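Local coordinates for glycosyl hydrolase family 2, TIM barrel domain protein (PDB 6ED2) that probably hydrolyses beta-glucuronides, as a gut bacterial beta-glucuronidase of glycosyl hydrolase family 2 with a TIM barrel domain, at residues A349-P358 against F372-V381; V314-D324 against Q575-Q586. One frame throughout, in Å; residues are numbered along the deposited sequence.

Contact 1: A349-P358 against F372-V381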
loop_
_atom_site.group_PDB
_atom_site.type_symbol
_atom_site.label_atom_id
_atom_site.label_comp_id
_atom_site.label_asym_id
_atom_site.label_seq_id
_atom_site.Cartn_x
_atom_site.Cartn_y
_atom_site.Cartn_z
ATOM N N ALA A 349 -20.315 -2.827 -18.446
ATOM C CA ALA A 349 -19.760 -3.437 -19.641
ATOM C C ALA A 349 -20.824 -4.267 -20.356
ATOM O O ALA A 349 -21.730 -4.825 -19.733
ATOM C CB ALA A 349 -18.550 -4.303 -19.266
ATOM N N ASN A 350 -20.729 -4.340 -21.684
ATOM C CA ASN A 350 -21.560 -5.289 -22.422
ATOM C C ASN A 350 -20.731 -6.236 -23.281
ATOM O O ASN A 350 -21.299 -7.038 -24.027
ATOM C CB ASN A 350 -22.607 -4.560 -23.278
ATOM C CG ASN A 350 -21.982 -3.651 -24.350
ATOM O OD1 ASN A 350 -20.837 -3.852 -24.773
ATOM N ND2 ASN A 350 -22.738 -2.646 -24.787
ATOM N N CYS A 351 -19.406 -6.204 -23.164
ATOM C CA CYS A 351 -18.587 -6.885 -24.155
ATOM C C CYS A 351 -17.199 -7.144 -23.596
ATOM O O CYS A 351 -16.656 -6.320 -22.860
ATOM C CB CYS A 351 -18.486 -6.043 -25.443
ATOM S SG CYS A 351 -17.480 -6.812 -26.748
ATOM N N PHE A 352 -16.609 -8.280 -23.974
ATOM C CA PHE A 352 -15.174 -8.447 -23.743
ATOM C C PHE A 352 -14.557 -9.310 -24.832
ATOM O O PHE A 352 -15.240 -10.077 -25.510
ATOM C CB PHE A 352 -14.847 -9.053 -22.357
ATOM C CG PHE A 352 -15.454 -10.418 -22.105
ATOM C CD1 PHE A 352 -14.780 -11.575 -22.458
ATOM C CD2 PHE A 352 -16.682 -10.539 -21.468
ATOM C CE1 PHE A 352 -15.332 -12.835 -22.192
ATOM C CE2 PHE A 352 -17.235 -11.794 -21.203
ATOM C CZ PHE A 352 -16.559 -12.939 -21.578
ATOM N N ARG A 353 -13.241 -9.191 -24.960
ATOM C CA ARG A 353 -12.450 -9.962 -25.904
ATOM C C ARG A 353 -11.673 -11.016 -25.131
ATOM O O ARG A 353 -11.168 -10.739 -24.036
ATOM C CB ARG A 353 -11.493 -9.035 -26.680
ATOM C CG ARG A 353 -10.437 -9.745 -27.544
ATOM C CD ARG A 353 -9.601 -8.764 -28.395
ATOM N NE ARG A 353 -8.848 -7.816 -27.570
ATOM C CZ ARG A 353 -7.526 -7.800 -27.468
ATOM N NH1 ARG A 353 -6.799 -8.673 -28.146
ATOM N NH2 ARG A 353 -6.926 -6.902 -26.694
ATOM N N THR A 354 -11.579 -12.230 -25.685
ATOM C CA THR A 354 -10.843 -13.297 -25.000
ATOM C C THR A 354 -9.355 -13.206 -25.329
ATOM O O THR A 354 -8.741 -14.103 -25.909
ATOM C CB THR A 354 -11.407 -14.680 -25.339
ATOM O OG1 THR A 354 -10.960 -15.096 -26.639
ATOM C CG2 THR A 354 -12.934 -14.687 -25.266
ATOM N N SER A 355 -8.778 -12.077 -24.952
ATOM C CA SER A 355 -7.344 -11.893 -25.109
ATOM C C SER A 355 -6.614 -12.822 -24.154
ATOM O O SER A 355 -7.003 -12.924 -22.991
ATOM C CB SER A 355 -6.986 -10.441 -24.817
ATOM O OG SER A 355 -7.782 -9.949 -23.750
ATOM N N HIS A 356 -5.581 -13.527 -24.629
ATOM C CA HIS A 356 -5.177 -13.630 -26.042
ATOM C C HIS A 356 -5.233 -15.091 -26.487
ATOM O O HIS A 356 -4.282 -15.607 -27.067
ATOM C CB HIS A 356 -3.753 -13.119 -26.252
ATOM C CG HIS A 356 -3.578 -11.667 -25.950
ATOM N ND1 HIS A 356 -4.280 -10.681 -26.609
ATOM C CD2 HIS A 356 -2.767 -11.030 -25.070
ATOM C CE1 HIS A 356 -3.916 -9.498 -26.138
ATOM N NE2 HIS A 356 -2.997 -9.682 -25.210
ATOM N N TYR A 357 -6.325 -15.763 -26.159
ATOM C CA TYR A 357 -6.489 -17.195 -26.363
ATOM C C TYR A 357 -7.940 -17.520 -26.068
ATOM O O TYR A 357 -8.609 -16.758 -25.362
ATOM C CB TYR A 357 -5.557 -18.011 -25.441
ATOM C CG TYR A 357 -5.447 -17.380 -24.069
ATOM C CD1 TYR A 357 -6.414 -17.614 -23.090
ATOM C CD2 TYR A 357 -4.414 -16.498 -23.772
ATOM C CE1 TYR A 357 -6.335 -17.004 -21.859
ATOM C CE2 TYR A 357 -4.323 -15.894 -22.533
ATOM C CZ TYR A 357 -5.289 -16.141 -21.595
ATOM O OH TYR A 357 -5.207 -15.519 -20.393
ATOM N N PRO A 358 -8.469 -18.596 -26.635
ATOM C CA PRO A 358 -9.835 -18.985 -26.287
ATOM C C PRO A 358 -9.901 -19.325 -24.803
ATOM O O PRO A 358 -8.954 -19.870 -24.225
ATOM C CB PRO A 358 -10.102 -20.203 -27.180
ATOM C CG PRO A 358 -9.072 -20.142 -28.231
ATOM C CD PRO A 358 -7.871 -19.508 -27.620
ATOM N N PHE A 372 -23.836 -11.118 -22.341
ATOM C CA PHE A 372 -22.613 -10.395 -22.661
ATOM C C PHE A 372 -22.150 -10.778 -24.061
ATOM O O PHE A 372 -22.359 -11.906 -24.507
ATOM C CB PHE A 372 -21.501 -10.699 -21.649
ATOM C CG PHE A 372 -21.507 -9.788 -20.448
ATOM C CD1 PHE A 372 -22.347 -10.039 -19.375
ATOM C CD2 PHE A 372 -20.673 -8.682 -20.397
ATOM C CE1 PHE A 372 -22.355 -9.196 -18.270
ATOM C CE2 PHE A 372 -20.683 -7.829 -19.295
ATOM C CZ PHE A 372 -21.522 -8.087 -18.230
ATOM N N LEU A 373 -21.547 -9.819 -24.759
ATOM C CA LEU A 373 -21.007 -10.032 -26.093
ATOM C C LEU A 373 -19.528 -10.364 -25.991
ATOM O O LEU A 373 -18.784 -9.707 -25.257
ATOM C CB LEU A 373 -21.200 -8.781 -26.959
ATOM C CG LEU A 373 -22.609 -8.204 -27.005
ATOM C CD1 LEU A 373 -22.648 -6.925 -27.836
ATOM C CD2 LEU A 373 -23.568 -9.250 -27.574
ATOM N N ILE A 374 -19.095 -11.355 -26.762
ATOM C CA ILE A 374 -17.717 -11.837 -26.742
ATOM C C ILE A 374 -17.109 -11.703 -28.130
ATOM O O ILE A 374 -17.697 -12.164 -29.119
ATOM C CB ILE A 374 -17.647 -13.307 -26.293
ATOM C CG1 ILE A 374 -18.119 -13.448 -24.837
ATOM C CG2 ILE A 374 -16.231 -13.871 -26.501
ATOM C CD1 ILE A 374 -17.915 -14.845 -24.289
ATOM N N ILE A 375 -15.916 -11.120 -28.192
ATOM C CA ILE A 375 -15.027 -11.244 -29.336
ATOM C C ILE A 375 -14.052 -12.375 -29.040
ATOM O O ILE A 375 -13.221 -12.269 -28.136
ATOM C CB ILE A 375 -14.287 -9.934 -29.628
ATOM C CG1 ILE A 375 -15.299 -8.802 -29.856
ATOM C CG2 ILE A 375 -13.381 -10.111 -30.834
ATOM C CD1 ILE A 375 -14.659 -7.442 -30.081
ATOM N N ASP A 376 -14.145 -13.454 -29.814
ATOM C CA ASP A 376 -13.432 -14.698 -29.548
ATOM C C ASP A 376 -12.099 -14.674 -30.282
ATOM O O ASP A 376 -12.062 -14.497 -31.511
ATOM C CB ASP A 376 -14.281 -15.883 -30.008
ATOM C CG ASP A 376 -14.027 -17.166 -29.205
ATOM O OD1 ASP A 376 -13.112 -17.223 -28.336
ATOM O OD2 ASP A 376 -14.761 -18.144 -29.478
ATOM N N GLU A 377 -11.011 -14.878 -29.548
ATOM C CA GLU A 377 -9.673 -14.660 -30.080
ATOM C C GLU A 377 -8.815 -15.915 -29.969
ATOM O O GLU A 377 -8.719 -16.529 -28.898
ATOM C CB GLU A 377 -8.993 -13.494 -29.359
ATOM C CG GLU A 377 -7.599 -13.185 -29.901
ATOM C CD GLU A 377 -7.060 -11.839 -29.411
ATOM O OE1 GLU A 377 -7.630 -10.783 -29.793
ATOM O OE2 GLU A 377 -6.061 -11.843 -28.653
ATOM N N VAL A 378 -8.155 -16.251 -31.066
ATOM C CA VAL A 378 -7.244 -17.389 -31.173
ATOM C C VAL A 378 -5.865 -16.970 -30.649
ATOM O O VAL A 378 -5.558 -15.771 -30.645
ATOM C CB VAL A 378 -7.253 -17.863 -32.638
ATOM C CG1 VAL A 378 -6.317 -17.037 -33.501
ATOM C CG2 VAL A 378 -7.032 -19.348 -32.767
ATOM N N PRO A 379 -4.999 -17.879 -30.144
ATOM C CA PRO A 379 -3.754 -17.398 -29.506
ATOM C C PRO A 379 -2.676 -16.919 -30.478
ATOM O O PRO A 379 -1.484 -17.165 -30.259
ATOM C CB PRO A 379 -3.270 -18.618 -28.707
ATOM C CG PRO A 379 -4.421 -19.593 -28.709
ATOM C CD PRO A 379 -5.150 -19.334 -29.980
ATOM N N ALA A 380 -3.075 -16.200 -31.532
ATOM C CA ALA A 380 -2.143 -15.701 -32.548
ATOM C C ALA A 380 -1.535 -14.373 -32.090
ATOM O O ALA A 380 -1.792 -13.291 -32.632
ATOM C CB ALA A 380 -2.849 -15.552 -33.887
ATOM N N VAL A 381 -0.715 -14.475 -31.054
ATOM C CA VAL A 381 -0.087 -13.317 -30.442
ATOM C C VAL A 381 1.402 -13.599 -30.353
ATOM O O VAL A 381 1.825 -14.754 -30.223
ATOM C CB VAL A 381 -0.694 -13.006 -29.048
ATOM C CG1 VAL A 381 -0.502 -14.197 -28.105
ATOM C CG2 VAL A 381 -0.099 -11.707 -28.453
#

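Contact 2: V314-D324 against Q575-Q586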
loop_
_atom_site.group_PDB
_atom_site.type_symbol
_atom_site.label_atom_id
_atom_site.label_comp_id
_atom_site.label_asym_id
_atom_site.label_seq_id
_atom_site.Cartn_x
_atom_site.Cartn_y
_atom_site.Cartn_z
ATOM N N VAL A 314 -25.411 -1.525 -31.375
ATOM C CA VAL A 314 -24.843 -1.613 -30.032
ATOM C C VAL A 314 -23.464 -0.978 -30.053
ATOM O O VAL A 314 -22.623 -1.342 -30.884
ATOM C CB VAL A 314 -24.726 -3.066 -29.527
ATOM C CG1 VAL A 314 -24.068 -3.073 -28.152
ATOM C CG2 VAL A 314 -26.085 -3.716 -29.448
ATOM N N TYR A 315 -23.227 -0.048 -29.134
ATOM C CA TYR A 315 -21.898 0.505 -28.921
ATOM C C TYR A 315 -21.187 -0.376 -27.897
ATOM O O TYR A 315 -21.629 -0.480 -26.748
ATOM C CB TYR A 315 -21.975 1.962 -28.454
ATOM C CG TYR A 315 -20.615 2.578 -28.253
ATOM C CD1 TYR A 315 -19.939 3.197 -29.311
ATOM C CD2 TYR A 315 -19.976 2.509 -27.016
ATOM C CE1 TYR A 315 -18.656 3.744 -29.131
ATOM C CE2 TYR A 315 -18.708 3.052 -26.826
ATOM C CZ TYR A 315 -18.054 3.666 -27.883
ATOM O OH TYR A 315 -16.798 4.200 -27.676
ATOM N N LEU A 316 -20.109 -1.031 -28.322
ATOM C CA LEU A 316 -19.436 -2.007 -27.477
ATOM C C LEU A 316 -18.629 -1.286 -26.401
ATOM O O LEU A 316 -17.920 -0.314 -26.687
ATOM C CB LEU A 316 -18.518 -2.901 -28.320
ATOM C CG LEU A 316 -19.052 -3.548 -29.619
ATOM C CD1 LEU A 316 -17.991 -4.427 -30.313
ATOM C CD2 LEU A 316 -20.317 -4.369 -29.380
ATOM N N ARG A 317 -18.748 -1.756 -25.161
ATOM C CA ARG A 317 -17.970 -1.231 -24.040
ATOM C C ARG A 317 -17.623 -2.394 -23.124
ATOM O O ARG A 317 -18.479 -3.240 -22.831
ATOM C CB ARG A 317 -18.734 -0.141 -23.261
ATOM C CG ARG A 317 -19.952 -0.653 -22.489
ATOM C CD ARG A 317 -21.040 0.399 -22.401
ATOM N NE ARG A 317 -21.690 0.576 -23.693
ATOM C CZ ARG A 317 -22.721 1.388 -23.913
ATOM N NH1 ARG A 317 -23.234 2.104 -22.918
ATOM N NH2 ARG A 317 -23.243 1.480 -25.133
ATOM N N GLY A 318 -16.369 -2.443 -22.689
ATOM C CA GLY A 318 -15.929 -3.541 -21.858
ATOM C C GLY A 318 -14.430 -3.690 -21.822
ATOM O O GLY A 318 -13.708 -2.692 -21.732
ATOM N N PHE A 319 -13.940 -4.923 -21.925
ATOM C CA PHE A 319 -12.572 -5.197 -21.521
ATOM C C PHE A 319 -11.881 -6.145 -22.481
ATOM O O PHE A 319 -12.509 -7.008 -23.100
ATOM C CB PHE A 319 -12.509 -5.831 -20.116
ATOM C CG PHE A 319 -13.223 -5.049 -19.068
ATOM C CD1 PHE A 319 -12.580 -3.999 -18.411
ATOM C CD2 PHE A 319 -14.536 -5.363 -18.726
ATOM C CE1 PHE A 319 -13.233 -3.270 -17.432
ATOM C CE2 PHE A 319 -15.220 -4.630 -17.751
ATOM C CZ PHE A 319 -14.574 -3.583 -17.105
ATOM N N GLY A 320 -10.563 -5.994 -22.564
ATOM C CA GLY A 320 -9.717 -7.148 -22.756
ATOM C C GLY A 320 -9.490 -7.806 -21.399
ATOM O O GLY A 320 -9.241 -7.141 -20.395
ATOM N N ARG A 321 -9.597 -9.128 -21.377
ATOM C CA ARG A 321 -9.492 -9.906 -20.164
ATOM C C ARG A 321 -8.234 -10.770 -20.183
ATOM O O ARG A 321 -7.382 -10.681 -21.082
ATOM C CB ARG A 321 -10.754 -10.753 -19.999
ATOM C CG ARG A 321 -11.999 -9.941 -19.631
ATOM C CD ARG A 321 -13.182 -10.867 -19.342
ATOM N NE ARG A 321 -12.796 -11.805 -18.293
ATOM C CZ ARG A 321 -12.966 -11.579 -16.999
ATOM N NH1 ARG A 321 -13.561 -10.461 -16.599
ATOM N NH2 ARG A 321 -12.530 -12.461 -16.111
ATOM N N HIS A 322 -8.118 -11.608 -19.162
ATOM C CA HIS A 322 -7.163 -12.697 -19.121
ATOM C C HIS A 322 -7.781 -13.797 -18.275
ATOM O O HIS A 322 -8.628 -13.537 -17.411
ATOM C CB HIS A 322 -5.804 -12.273 -18.534
ATOM C CG HIS A 322 -4.732 -12.042 -19.568
ATOM N ND1 HIS A 322 -4.317 -13.019 -20.453
ATOM C CD2 HIS A 322 -3.990 -10.937 -19.854
ATOM C CE1 HIS A 322 -3.377 -12.525 -21.243
ATOM N NE2 HIS A 322 -3.161 -11.265 -20.899
ATOM N N GLU A 323 -7.379 -15.030 -18.542
ATOM C CA GLU A 323 -7.641 -16.110 -17.596
ATOM C C GLU A 323 -6.465 -16.081 -16.628
ATOM O O GLU A 323 -5.398 -16.642 -16.883
ATOM C CB GLU A 323 -7.798 -17.448 -18.305
ATOM C CG GLU A 323 -9.129 -17.614 -19.014
ATOM C CD GLU A 323 -9.268 -19.004 -19.630
ATOM O OE1 GLU A 323 -8.390 -19.386 -20.449
ATOM O OE2 GLU A 323 -10.234 -19.718 -19.279
ATOM N N ASP A 324 -6.648 -15.362 -15.523
ATOM C CA ASP A 324 -5.545 -15.065 -14.622
ATOM C C ASP A 324 -6.131 -14.745 -13.254
ATOM O O ASP A 324 -7.105 -13.991 -13.164
ATOM C CB ASP A 324 -4.720 -13.879 -15.164
ATOM C CG ASP A 324 -3.716 -13.340 -14.152
ATOM O OD1 ASP A 324 -2.510 -13.622 -14.306
ATOM O OD2 ASP A 324 -4.131 -12.613 -13.212
ATOM N N GLN A 575 -16.890 2.627 -32.788
ATOM C CA GLN A 575 -18.121 1.981 -32.352
ATOM C C GLN A 575 -17.914 1.056 -31.163
ATOM O O GLN A 575 -18.819 0.283 -30.824
ATOM C CB GLN A 575 -18.748 1.220 -33.521
ATOM C CG GLN A 575 -19.286 2.139 -34.599
ATOM C CD GLN A 575 -20.491 2.924 -34.123
ATOM O OE1 GLN A 575 -21.398 2.359 -33.520
ATOM N NE2 GLN A 575 -20.509 4.235 -34.393
ATOM N N GLY A 576 -16.764 1.122 -30.513
ATOM C CA GLY A 576 -16.546 0.290 -29.355
ATOM C C GLY A 576 -15.277 0.651 -28.621
ATOM O O GLY A 576 -14.295 1.070 -29.247
ATOM N N GLU A 577 -15.289 0.498 -27.294
ATOM C CA GLU A 577 -14.110 0.721 -26.459
ATOM C C GLU A 577 -13.967 -0.462 -25.518
ATOM O O GLU A 577 -14.834 -0.701 -24.670
ATOM C CB GLU A 577 -14.212 2.037 -25.678
ATOM C CG GLU A 577 -15.535 2.217 -24.937
ATOM C CD GLU A 577 -15.764 3.653 -24.493
ATOM O OE1 GLU A 577 -16.013 4.530 -25.364
ATOM O OE2 GLU A 577 -15.691 3.904 -23.270
ATOM N N LEU A 578 -12.896 -1.215 -25.676
ATOM C CA LEU A 578 -12.577 -2.300 -24.765
ATOM C C LEU A 578 -11.229 -1.928 -24.182
ATOM O O LEU A 578 -10.231 -1.857 -24.912
ATOM C CB LEU A 578 -12.547 -3.659 -25.464
ATOM C CG LEU A 578 -13.787 -4.045 -26.271
ATOM C CD1 LEU A 578 -13.608 -5.445 -26.832
ATOM C CD2 LEU A 578 -15.070 -3.964 -25.479
ATOM N N VAL A 579 -11.212 -1.639 -22.882
ATOM C CA VAL A 579 -10.024 -1.081 -22.248
ATOM C C VAL A 579 -9.137 -2.229 -21.800
ATOM O O VAL A 579 -9.610 -3.338 -21.532
ATOM C CB VAL A 579 -10.418 -0.139 -21.083
ATOM C CG1 VAL A 579 -11.008 -0.926 -19.906
ATOM C CG2 VAL A 579 -9.235 0.721 -20.634
ATOM N N TRP A 580 -7.829 -1.980 -21.757
ATOM C CA TRP A 580 -6.869 -2.924 -21.196
ATOM C C TRP A 580 -6.550 -2.511 -19.762
ATOM O O TRP A 580 -6.055 -1.407 -19.541
ATOM C CB TRP A 580 -5.597 -2.923 -22.026
ATOM C CG TRP A 580 -4.711 -4.104 -21.829
ATOM C CD1 TRP A 580 -3.463 -4.109 -21.280
ATOM C CD2 TRP A 580 -4.985 -5.445 -22.228
ATOM N NE1 TRP A 580 -2.942 -5.377 -21.312
ATOM C CE2 TRP A 580 -3.863 -6.219 -21.883
ATOM C CE3 TRP A 580 -6.080 -6.072 -22.835
ATOM C CZ2 TRP A 580 -3.798 -7.592 -22.126
ATOM C CZ3 TRP A 580 -6.021 -7.428 -23.066
ATOM C CH2 TRP A 580 -4.882 -8.176 -22.715
ATOM N N ASN A 581 -6.811 -3.374 -18.787
ATOM C CA ASN A 581 -7.364 -4.721 -18.882
ATOM C C ASN A 581 -8.413 -4.791 -17.754
ATOM O O ASN A 581 -8.398 -3.936 -16.859
ATOM C CB ASN A 581 -6.240 -5.745 -18.684
ATOM C CG ASN A 581 -6.705 -7.214 -18.725
ATOM O OD1 ASN A 581 -7.294 -7.734 -17.770
ATOM N ND2 ASN A 581 -6.339 -7.910 -19.803
ATOM N N PHE A 582 -9.309 -5.784 -17.779
ATOM C CA PHE A 582 -10.261 -5.956 -16.680
ATOM C C PHE A 582 -9.566 -5.946 -15.310
ATOM O O PHE A 582 -10.021 -5.283 -14.375
ATOM C CB PHE A 582 -11.048 -7.259 -16.879
ATOM C CG PHE A 582 -11.941 -7.625 -15.707
ATOM C CD1 PHE A 582 -13.162 -6.994 -15.529
ATOM C CD2 PHE A 582 -11.557 -8.597 -14.802
ATOM C CE1 PHE A 582 -13.976 -7.309 -14.464
ATOM C CE2 PHE A 582 -12.377 -8.939 -13.727
ATOM C CZ PHE A 582 -13.587 -8.294 -13.559
ATOM N N ALA A 583 -8.455 -6.666 -15.170
ATOM C CA ALA A 583 -7.825 -6.780 -13.861
ATOM C C ALA A 583 -6.314 -6.917 -14.013
ATOM O O ALA A 583 -5.825 -7.428 -15.021
ATOM C CB ALA A 583 -8.406 -7.977 -13.080
ATOM N N ASP A 584 -5.579 -6.457 -12.995
ATOM C CA ASP A 584 -4.143 -6.699 -12.933
ATOM C C ASP A 584 -3.864 -8.185 -13.125
ATOM O O ASP A 584 -4.589 -9.035 -12.598
ATOM C CB ASP A 584 -3.555 -6.243 -11.586
ATOM C CG ASP A 584 -3.820 -4.751 -11.267
ATOM O OD1 ASP A 584 -3.956 -3.912 -12.195
ATOM O OD2 ASP A 584 -3.871 -4.425 -10.053
ATOM N N PHE A 585 -2.815 -8.498 -13.889
ATOM C CA PHE A 585 -2.524 -9.878 -14.250
ATOM C C PHE A 585 -1.020 -10.051 -14.319
ATOM O O PHE A 585 -0.264 -9.073 -14.376
ATOM C CB PHE A 585 -3.185 -10.277 -15.588
ATOM C CG PHE A 585 -2.700 -9.475 -16.789
ATOM C CD1 PHE A 585 -1.627 -9.916 -17.550
ATOM C CD2 PHE A 585 -3.329 -8.294 -17.158
ATOM C CE1 PHE A 585 -1.178 -9.182 -18.647
ATOM C CE2 PHE A 585 -2.890 -7.553 -18.264
ATOM C CZ PHE A 585 -1.816 -8.003 -19.013
ATOM N N GLN A 586 -0.592 -11.313 -14.337
ATOM C CA GLN A 586 0.821 -11.651 -14.246
ATOM C C GLN A 586 1.494 -11.634 -15.618
ATOM O O GLN A 586 0.956 -12.154 -16.604
ATOM C CB GLN A 586 1.013 -13.028 -13.612
ATOM C CG GLN A 586 2.416 -13.221 -13.076
ATOM C CD GLN A 586 2.717 -12.200 -12.002
ATOM O OE1 GLN A 586 1.915 -12.007 -11.087
ATOM N NE2 GLN A 586 3.846 -11.503 -12.127
HETATM O O HOH W 1 -22.238 -0.317 -33.542
HETATM O O HOH W 2 -6.236 -10.908 -13.292
HETATM O O HOH W 3 -1.299 -13.670 -16.796
#

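Contact 1: A349-P358 against F372-V381
Strands 351-353 and 373-377 run parallel, their axes 4.7 Å apart and only 10° from alignment, tied by backbone bonds that alternate from N350 O through F352 to T354 N; with helix 361-370 between them they form a beta-alpha-beta unit of the TIM barrel. I374 lies alongside F352 and lays CG1 over the ring, a CH-pi contact 4.1 Å from CG1 to the ring centroid. T354 ends the strand pairing: its OG1 accepts from E377 N at 2.9 Å and donates to Y357 O. Beyond it, E377 reaches back toward the neighbouring strand, CG anti to the backbone N (chi1 -178°). Its OE1 takes R353 NH1 at 2.8 Å on the syn side, in the guanidinium plane, while OE2 takes H356 ND1 at 2.9 Å with ring and carboxylate planes only 9° apart. S355 CB sits over the guanidinium. R353 NH2 forms a further salt bridge to E535, NH1 also bonds N440, and E377 OE1 is hydrogen-bonded to S437. Gripped at both oxygens, the buried E377 carboxylate is probably held against rotation and, with S355 CB and V381 CG2 on opposite faces of the ring, helps to orient H356.

Contact 2: V314-D324 against Q575-Q586
L316 to G320 lie along Q575 to W580 as parallel strands of the TIM barrel sheet, where strand 574-580, late in the chain, meets strand 312-320 and closes the barrel. Backbone bonds run from L316 N to Q575 O through to G320 N to V579 O, and F582 N extends the pairing by donating to G320 O after the cis peptide between W580 and N581. G320 packs its CA 3.7 Å from W580 CZ3, where any side chain would collide with the indole.

Polar side chains act at both ends. Y315, with CG anti to the backbone N (chi1 -179°), sends its hydroxyl across the neighbouring strand, OH donating to E577 OE1 over a very short 2.5 Å, while G576 CA sits over a face of its ring. R618 forms a salt bridge to the same OE1. A phenylalanine here would lack the hydroxyl and would probably leave E577 OE1 without its mate across the strands. At the far end D324 OD1 accepts from Q586 N at 3.0 Å, approached from above the carboxylate plane, and R604 pairs with OD2.

Aromatic contacts fill the stretch between. F582 turns its edge to the face of F319, planes 85° apart, and offers a face of its own to R321, whose CZ stands 4.3 Å from the ring centroid in a cation-pi contact; R321 NH1 lies over the centre of the ring, and NH2 of the same guanidinium forms a salt bridge to D340. H322, W580 and F585 form an aromatic cluster. Within it H322 meets F585 obliquely, its CD2 over the centre of the phenyl face and 3.5 Å from F585 CD1.

Overall arrangement
Contacts 1 and 2 are adjoining parts of one barrel wall, their centres 9 Å apart, since strand 351-353 of contact 1 pairs directly with strand 312-320 of contact 2. N350 N lies 2.8 Å from R317 O, a probable hydrogen bond. Further along, Y357 OH lies 2.7 Å from H322 ND1, again probably bonded, and S355 OG packs 3.2 Å from W580 CZ3. A bound magnesium ion, distinct from the one at T239 and E241, lies about 3 Å from the H322 side chain and about 4 Å from that of H356. Glycerol by H356 and formate by W580, probably from crystallisation, are consistent with a pocket at the strands' C-terminal ends, where TIM barrel glycosidases carry their active sites.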